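Long-range contact in NAD(FAD)-dependent dehydrogenase, NirB-family (N-terminal domain) (Clostridium acetobutylicum, PDB 3KLJ), which catalyses the FAD-dependent reduction of rubredoxin by NADH, feeding electrons into the dioxygen-scavenging chain of this anaerobe: residues Leu186-Leu198 with Arg330-Leu342. Residues are numbered along the deposited sequence; the frame is centred on the assembly and turned at random.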
loop_
_atom_site.group_PDB
_atom_site.type_symbol
_atom_site.label_atom_id
_atom_site.label_comp_id
_atom_site.label_asym_id
_atom_site.label_seq_id
_atom_site.Cartn_x
_atom_site.Cartn_y
_atom_site.Cartn_z
ATOM N N LEU A 186 -15.487 -4.323 3.602
ATOM C CA LEU A 186 -16.919 -4.127 3.791
ATOM C C LEU A 186 -17.677 -5.437 3.611
ATOM O O LEU A 186 -17.264 -6.292 2.815
ATOM C CB LEU A 186 -17.419 -3.120 2.751
ATOM C CG LEU A 186 -17.646 -1.637 3.073
ATOM C CD1 LEU A 186 -17.206 -1.203 4.479
ATOM C CD2 LEU A 186 -17.106 -0.712 1.986
ATOM N N ASP A 187 -18.789 -5.590 4.324
ATOM C CA ASP A 187 -19.753 -6.645 3.977
ATOM C C ASP A 187 -20.505 -6.248 2.708
ATOM O O ASP A 187 -20.256 -5.171 2.146
ATOM C CB ASP A 187 -20.700 -7.003 5.144
ATOM C CG ASP A 187 -21.616 -5.848 5.579
ATOM O OD1 ASP A 187 -22.673 -6.149 6.180
ATOM O OD2 ASP A 187 -21.307 -4.658 5.343
ATOM N N ARG A 188 -21.412 -7.112 2.247
ATOM C CA ARG A 188 -22.119 -6.858 1.000
ATOM C C ARG A 188 -22.898 -5.547 1.069
ATOM O O ARG A 188 -22.790 -4.708 0.168
ATOM C CB ARG A 188 -23.043 -8.026 0.635
ATOM C CG ARG A 188 -23.875 -7.773 -0.602
ATOM C CD ARG A 188 -24.849 -8.926 -0.875
ATOM N NE ARG A 188 -25.690 -8.641 -2.030
ATOM C CZ ARG A 188 -26.853 -7.996 -1.967
ATOM N NH1 ARG A 188 -27.314 -7.557 -0.798
ATOM N NH2 ARG A 188 -27.556 -7.784 -3.081
ATOM N N ASP A 189 -23.677 -5.388 2.133
ATOM C CA ASP A 189 -24.540 -4.220 2.316
ATOM C C ASP A 189 -23.694 -2.936 2.435
ATOM O O ASP A 189 -24.088 -1.878 1.951
ATOM C CB ASP A 189 -25.433 -4.390 3.555
ATOM C CG ASP A 189 -26.400 -5.588 3.452
ATOM O OD1 ASP A 189 -26.932 -6.011 4.491
ATOM O OD2 ASP A 189 -26.646 -6.113 2.349
ATOM N N GLY A 190 -22.533 -3.041 3.076
ATOM C CA GLY A 190 -21.590 -1.908 3.164
ATOM C C GLY A 190 -21.102 -1.485 1.789
ATOM O O GLY A 190 -21.136 -0.303 1.444
ATOM N N GLY A 191 -20.664 -2.463 0.998
ATOM C CA GLY A 191 -20.170 -2.213 -0.353
ATOM C C GLY A 191 -21.209 -1.620 -1.286
ATOM O O GLY A 191 -20.885 -0.781 -2.141
ATOM N N LEU A 192 -22.452 -2.077 -1.156
ATOM C CA LEU A 192 -23.538 -1.551 -1.965
ATOM C C LEU A 192 -23.914 -0.144 -1.509
ATOM O O LEU A 192 -24.240 0.707 -2.329
ATOM C CB LEU A 192 -24.757 -2.490 -1.938
ATOM C CG LEU A 192 -24.576 -3.805 -2.710
ATOM C CD1 LEU A 192 -25.849 -4.637 -2.628
ATOM C CD2 LEU A 192 -24.170 -3.570 -4.185
ATOM N N PHE A 193 -23.848 0.105 -0.202
ATOM C CA PHE A 193 -23.992 1.457 0.318
ATOM C C PHE A 193 -22.941 2.362 -0.348
ATOM O O PHE A 193 -23.274 3.429 -0.877
ATOM C CB PHE A 193 -23.863 1.455 1.851
ATOM C CG PHE A 193 -24.029 2.810 2.490
ATOM C CD1 PHE A 193 -22.934 3.665 2.642
ATOM C CD2 PHE A 193 -25.271 3.220 2.963
ATOM C CE1 PHE A 193 -23.080 4.917 3.243
ATOM C CE2 PHE A 193 -25.430 4.471 3.570
ATOM C CZ PHE A 193 -24.340 5.320 3.707
ATOM N N LEU A 194 -21.684 1.918 -0.342
ATOM C CA LEU A 194 -20.609 2.661 -0.968
ATOM C C LEU A 194 -20.831 2.828 -2.490
ATOM O O LEU A 194 -20.709 3.932 -3.022
ATOM C CB LEU A 194 -19.256 1.985 -0.675
ATOM C CG LEU A 194 -18.006 2.654 -1.254
ATOM C CD1 LEU A 194 -17.752 3.992 -0.549
ATOM C CD2 LEU A 194 -16.788 1.733 -1.116
ATOM N N LYS A 195 -21.169 1.739 -3.178
ATOM C CA LYS A 195 -21.474 1.795 -4.618
ATOM C C LYS A 195 -22.518 2.878 -4.933
ATOM O O LYS A 195 -22.342 3.647 -5.875
ATOM C CB LYS A 195 -21.967 0.437 -5.129
ATOM C CG LYS A 195 -22.223 0.405 -6.647
ATOM C CD LYS A 195 -23.034 -0.799 -7.074
ATOM C CE LYS A 195 -23.290 -0.776 -8.584
ATOM N NZ LYS A 195 -24.098 0.397 -9.046
ATOM N N ASP A 196 -23.589 2.936 -4.136
ATOM C CA ASP A 196 -24.659 3.935 -4.304
ATOM C C ASP A 196 -24.128 5.356 -4.153
ATOM O O ASP A 196 -24.372 6.217 -5.000
ATOM C CB ASP A 196 -25.809 3.675 -3.312
ATOM C CG ASP A 196 -26.687 4.912 -3.062
ATOM O OD1 ASP A 196 -27.120 5.572 -4.029
ATOM O OD2 ASP A 196 -26.962 5.214 -1.883
ATOM N N LYS A 197 -23.410 5.599 -3.061
ATOM C CA LYS A 197 -22.834 6.911 -2.788
ATOM C C LYS A 197 -21.849 7.340 -3.889
ATOM O O LYS A 197 -21.813 8.510 -4.288
ATOM C CB LYS A 197 -22.122 6.909 -1.432
ATOM C CG LYS A 197 -23.026 6.857 -0.208
ATOM C CD LYS A 197 -23.935 8.077 -0.111
ATOM C CE LYS A 197 -24.691 8.088 1.190
ATOM N NZ LYS A 197 -25.970 8.844 1.059
ATOM N N LEU A 198 -21.058 6.388 -4.373
ATOM C CA LEU A 198 -20.149 6.645 -5.477
ATOM C C LEU A 198 -20.866 6.849 -6.814
ATOM O O LEU A 198 -20.434 7.674 -7.617
ATOM C CB LEU A 198 -19.079 5.546 -5.575
ATOM C CG LEU A 198 -18.082 5.490 -4.414
ATOM C CD1 LEU A 198 -17.173 4.260 -4.510
ATOM C CD2 LEU A 198 -17.246 6.765 -4.356
ATOM N N ARG A 330 -26.236 -4.075 12.222
ATOM C CA ARG A 330 -26.077 -3.242 11.047
ATOM C C ARG A 330 -26.968 -2.008 11.176
ATOM O O ARG A 330 -28.071 -2.093 11.703
ATOM C CB ARG A 330 -26.451 -4.055 9.805
ATOM C CG ARG A 330 -26.216 -3.374 8.469
ATOM C CD ARG A 330 -26.462 -4.343 7.306
ATOM N NE ARG A 330 -25.448 -5.405 7.242
ATOM C CZ ARG A 330 -25.628 -6.670 7.636
ATOM N NH1 ARG A 330 -26.800 -7.076 8.128
ATOM N NH2 ARG A 330 -24.626 -7.539 7.531
ATOM N N SER A 331 -26.473 -0.868 10.700
ATOM C CA SER A 331 -27.264 0.356 10.618
ATOM C C SER A 331 -27.003 1.052 9.291
ATOM O O SER A 331 -25.846 1.295 8.931
ATOM C CB SER A 331 -26.925 1.300 11.778
ATOM O OG SER A 331 -27.563 2.559 11.616
ATOM N N THR A 332 -28.074 1.352 8.561
ATOM C CA THR A 332 -27.983 2.130 7.335
ATOM C C THR A 332 -28.725 3.448 7.536
ATOM O O THR A 332 -29.914 3.458 7.845
ATOM C CB THR A 332 -28.579 1.366 6.122
ATOM O OG1 THR A 332 -27.903 0.114 5.962
ATOM C CG2 THR A 332 -28.448 2.177 4.836
ATOM N N GLN A 333 -28.004 4.551 7.370
ATOM C CA GLN A 333 -28.583 5.891 7.450
ATOM C C GLN A 333 -28.256 6.637 6.161
ATOM O O GLN A 333 -27.579 6.089 5.299
ATOM C CB GLN A 333 -28.023 6.630 8.663
ATOM C CG GLN A 333 -28.365 5.976 9.999
ATOM C CD GLN A 333 -27.649 6.624 11.164
ATOM O OE1 GLN A 333 -27.548 7.849 11.236
ATOM N NE2 GLN A 333 -27.152 5.806 12.090
ATOM N N GLU A 334 -28.739 7.872 6.027
ATOM C CA GLU A 334 -28.477 8.681 4.834
ATOM C C GLU A 334 -26.997 9.064 4.708
ATOM O O GLU A 334 -26.449 9.093 3.617
ATOM C CB GLU A 334 -29.371 9.933 4.818
ATOM C CG GLU A 334 -29.289 10.785 3.535
ATOM C CD GLU A 334 -29.879 10.103 2.295
ATOM O OE1 GLU A 334 -31.011 9.578 2.373
ATOM O OE2 GLU A 334 -29.218 10.108 1.228
ATOM N N ASP A 335 -26.361 9.330 5.842
ATOM C CA ASP A 335 -24.999 9.851 5.892
ATOM C C ASP A 335 -23.957 8.790 6.251
ATOM O O ASP A 335 -22.766 8.995 6.028
ATOM C CB ASP A 335 -24.917 11.010 6.906
ATOM C CG ASP A 335 -25.733 10.751 8.186
ATOM O OD1 ASP A 335 -25.192 10.953 9.300
ATOM O OD2 ASP A 335 -26.922 10.359 8.087
ATOM N N LYS A 336 -24.400 7.670 6.819
ATOM C CA LYS A 336 -23.463 6.690 7.361
ATOM C C LYS A 336 -23.941 5.237 7.302
ATOM O O LYS A 336 -25.134 4.967 7.241
ATOM C CB LYS A 336 -23.037 7.073 8.788
ATOM C CG LYS A 336 -24.101 6.908 9.855
ATOM C CD LYS A 336 -23.604 7.385 11.236
ATOM C CE LYS A 336 -23.683 8.907 11.363
ATOM N NZ LYS A 336 -23.252 9.387 12.703
ATOM N N TYR A 337 -22.983 4.316 7.283
ATOM C CA TYR A 337 -23.266 2.897 7.329
ATOM C C TYR A 337 -22.419 2.317 8.443
ATOM O O TYR A 337 -21.226 2.640 8.574
ATOM C CB TYR A 337 -22.946 2.204 5.985
ATOM C CG TYR A 337 -23.095 0.696 6.053
ATOM C CD1 TYR A 337 -24.339 0.083 5.840
ATOM C CD2 TYR A 337 -22.008 -0.118 6.378
ATOM C CE1 TYR A 337 -24.488 -1.298 5.922
ATOM C CE2 TYR A 337 -22.143 -1.500 6.465
ATOM C CZ TYR A 337 -23.387 -2.084 6.232
ATOM O OH TYR A 337 -23.529 -3.450 6.327
ATOM N N ILE A 338 -23.043 1.473 9.256
ATOM C CA ILE A 338 -22.352 0.818 10.361
ATOM C C ILE A 338 -22.599 -0.675 10.280
ATOM O O ILE A 338 -23.731 -1.102 10.092
ATOM C CB ILE A 338 -22.858 1.319 11.731
ATOM C CG1 ILE A 338 -22.632 2.828 11.864
ATOM C CG2 ILE A 338 -22.194 0.520 12.883
ATOM C CD1 ILE A 338 -23.497 3.506 12.932
ATOM N N VAL A 339 -21.533 -1.459 10.406
ATOM C CA VAL A 339 -21.673 -2.893 10.622
ATOM C C VAL A 339 -20.738 -3.321 11.750
ATOM O O VAL A 339 -19.570 -2.916 11.810
ATOM C CB VAL A 339 -21.507 -3.743 9.310
ATOM C CG1 VAL A 339 -20.091 -3.645 8.726
ATOM C CG2 VAL A 339 -21.900 -5.192 9.552
ATOM N N CYS A 340 -21.279 -4.124 12.655
ATOM C CA CYS A 340 -20.566 -4.523 13.846
ATOM C C CYS A 340 -20.763 -6.032 14.030
ATOM O O CYS A 340 -21.896 -6.519 14.084
ATOM C CB CYS A 340 -21.117 -3.693 15.016
ATOM S SG CYS A 340 -20.541 -4.080 16.628
ATOM N N MET A 341 -19.658 -6.770 14.089
ATOM C CA MET A 341 -19.700 -8.234 14.156
ATOM C C MET A 341 -19.143 -8.741 15.483
ATOM O O MET A 341 -18.035 -8.375 15.890
ATOM C CB MET A 341 -18.950 -8.852 12.972
ATOM C CG MET A 341 -19.487 -8.411 11.620
ATOM S SD MET A 341 -18.619 -9.100 10.193
ATOM C CE MET A 341 -19.699 -8.572 8.866
ATOM N N LEU A 342 -19.930 -9.570 16.162
ATOM C CA LEU A 342 -19.575 -10.040 17.494
ATOM C C LEU A 342 -19.056 -11.462 17.506
ATOM O O LEU A 342 -19.504 -12.312 16.737
ATOM C CB LEU A 342 -20.768 -9.926 18.449
ATOM C CG LEU A 342 -20.934 -8.595 19.172
ATOM C CD1 LEU A 342 -21.435 -7.502 18.234
ATOM C CD2 LEU A 342 -21.869 -8.759 20.353
HETATM O O HOH W 1 -27.625 6.750 1.937
#
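D187 and R330 meet side-on: NE and NH2 of the guanidinium both donate to OD1 of D187, the NH2 bond being 2.8 Å long with an N-H...O angle of 154°, and the carboxylate and guanidinium planes lie only 15° apart. The other carboxylate oxygen, OD2, receives the Y337 hydroxyl (OH to OD2 2.7 Å) on its syn lone pair. D189 approaches differently, its OD1 sitting 3.1 Å above the guanidinium plane, so this salt bridge rests on charge alone. Beside these polar groups, G190 CA lies over the Y337 ring, 3.6 Å from its centroid, and Y337 CB in turn sits nearly over the middle of the F193 ring. Helix 188-199 of the NADH-binding domain packs on the antiparallel sheet of the C-terminal domain, the axes of segments 188-198 and 337-342 running nearly antiparallel at 167°. Toward the hairpin turn, K197 NZ donates to E334 O at 2.6 Å, nearly in line with the carbonyl; the K197 chain bends at chi2 to get there. D187 itself is positioned as the helix N-cap: G190 N donates to OD2 from above the carboxylate plane. R330 NE also donates to Y337 OH. I353 of strand 346-353 touches both F193 and Y337.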